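PDB 5ZKA: N-acetylneuraminate lyase from Fusobacterium nucleatum subsp. nucleatum ATCC 25586, which is a lyase of the dihydrodipicolinate synthetase family, built on a TIM-barrel fold. Local coordinates for residues 257-261 with 262-266. Residues are numbered along the deposited sequence; the frame is centred on the assembly and turned at random.
Sequences EGILS and NGLYQ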
loop_
_atom_site.group_PDB
_atom_site.type_symbol
_atom_site.label_atom_id
_atom_site.label_comp_id
_atom_site.label_asym_id
_atom_site.label_seq_id
_atom_site.Cartn_x
_atom_site.Cartn_y
_atom_site.Cartn_z
ATOM N N GLU A 257 1.622 15.860 4.883
ATOM C CA GLU A 257 0.366 16.336 4.318
ATOM C C GLU A 257 0.402 17.843 4.109
ATOM O O GLU A 257 -0.060 18.345 3.078
ATOM C CB GLU A 257 -0.796 15.942 5.233
ATOM C CG GLU A 257 -2.145 16.482 4.829
ATOM C CD GLU A 257 -3.178 16.255 5.926
ATOM O OE1 GLU A 257 -3.746 15.150 5.976
ATOM O OE2 GLU A 257 -3.398 17.171 6.751
ATOM N N GLY A 258 0.991 18.579 5.059
ATOM C CA GLY A 258 1.146 20.014 4.871
ATOM C C GLY A 258 2.147 20.354 3.781
ATOM O O GLY A 258 1.928 21.276 2.989
ATOM N N ILE A 259 3.262 19.624 3.732
ATOM C CA ILE A 259 4.260 19.858 2.690
ATOM C C ILE A 259 3.625 19.697 1.319
ATOM O O ILE A 259 3.780 20.548 0.434
ATOM C CB ILE A 259 5.455 18.906 2.873
ATOM C CG1 ILE A 259 6.264 19.262 4.126
ATOM C CG2 ILE A 259 6.324 18.867 1.616
ATOM C CD1 ILE A 259 7.331 18.232 4.449
ATOM N N LEU A 260 2.878 18.606 1.126
ATOM C CA LEU A 260 2.280 18.348 -0.176
ATOM C C LEU A 260 1.271 19.429 -0.565
ATOM O O LEU A 260 1.196 19.818 -1.735
ATOM C CB LEU A 260 1.613 16.968 -0.180
ATOM C CG LEU A 260 2.538 15.753 -0.103
ATOM C CD1 LEU A 260 1.692 14.469 0.077
ATOM C CD2 LEU A 260 3.416 15.648 -1.349
ATOM N N SER A 261 0.478 19.918 0.392
ATOM C CA SER A 261 -0.522 20.931 0.051
ATOM C C SER A 261 0.110 22.287 -0.246
ATOM O O SER A 261 -0.504 23.117 -0.925
ATOM C CB SER A 261 -1.543 21.076 1.186
ATOM O OG SER A 261 -0.971 21.714 2.319
ATOM N N ASN A 262 1.328 22.511 0.227
ATOM C CA ASN A 262 1.995 23.804 0.158
ATOM C C ASN A 262 2.995 23.889 -0.983
ATOM O O ASN A 262 3.624 24.943 -1.168
ATOM C CB ASN A 262 2.700 24.070 1.489
ATOM C CG ASN A 262 2.927 25.534 1.744
ATOM O OD1 ASN A 262 1.988 26.328 1.698
ATOM N ND2 ASN A 262 4.180 25.906 2.027
ATOM N N GLY A 263 3.157 22.810 -1.748
ATOM C CA GLY A 263 4.193 22.716 -2.758
ATOM C C GLY A 263 5.411 21.996 -2.217
ATOM O O GLY A 263 6.158 22.555 -1.411
ATOM N N LEU A 264 5.635 20.764 -2.678
ATOM C CA LEU A 264 6.664 19.900 -2.097
ATOM C C LEU A 264 8.049 20.546 -2.143
ATOM O O LEU A 264 8.682 20.768 -1.101
ATOM C CB LEU A 264 6.675 18.560 -2.843
ATOM C CG LEU A 264 7.694 17.477 -2.478
ATOM C CD1 LEU A 264 7.395 16.901 -1.115
ATOM C CD2 LEU A 264 7.686 16.358 -3.529
ATOM N N TYR A 265 8.570 20.794 -3.351
ATOM C CA TYR A 265 9.957 21.253 -3.458
ATOM C C TYR A 265 10.127 22.626 -2.824
ATOM O O TYR A 265 11.107 22.868 -2.112
ATOM C CB TYR A 265 10.415 21.275 -4.919
ATOM C CG TYR A 265 10.472 19.901 -5.565
ATOM C CD1 TYR A 265 10.519 18.745 -4.790
ATOM C CD2 TYR A 265 10.473 19.760 -6.944
ATOM C CE1 TYR A 265 10.562 17.488 -5.374
ATOM C CE2 TYR A 265 10.513 18.506 -7.541
ATOM C CZ TYR A 265 10.556 17.375 -6.752
ATOM O OH TYR A 265 10.602 16.130 -7.337
ATOM N N GLN A 266 9.170 23.530 -3.051
ATOM C CA GLN A 266 9.256 24.868 -2.477
ATOM C C GLN A 266 9.232 24.830 -0.951
ATOM O O GLN A 266 9.916 25.620 -0.293
ATOM C CB GLN A 266 8.109 25.736 -3.001
ATOM C CG GLN A 266 8.159 26.017 -4.506
ATOM C CD GLN A 266 7.417 24.975 -5.340
ATOM O OE1 GLN A 266 7.077 23.887 -4.853
ATOM N NE2 GLN A 266 7.171 25.303 -6.611
#
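N262 N reaches back to two carbonyls of the preceding helical turn: it bonds I259 O at 3.1 Å, with an N-H...O angle of 140°, and makes a weak, strongly bent bond (126°) to G258 O. The donor approaches from above the carbonyl plane of I259, 66° out of it and not along a lone pair; that the bond three residues back is the stronger of the two marks a 3-10-like last turn. G263 N also lies near I259 O, but the angle is too poor for a bond. G263, a glycine with positive phi, is the first residue to leave helical geometry and also the N-cap of the next helix.

The kink turns L264 back against the first helix. I259 CG2 meets L264 CD1 at 3.5 Å, the two side chains slanting across each other, while L260 lies alongside L264 and touches the same methyl with CD2 at 4.2 Å. One leucine branch thus bridges two neighbouring side chains of the helix end. In L264, CG is anti to the backbone N (chi1 178°), and chi2 then turns CD1 toward I259 and L260. N262 CB packs 3.3 Å from G258 O, and its amide ND2 bonds T267 OG1 in the next helix and Q293 O.

The contact therefore forms the bend between helices 242-262 and 264-274. F296 of helix 291-304 touches S261 and N262, and A297 of the same helix touches N262; L264 rests on S221, just beyond barrel strand 217-220.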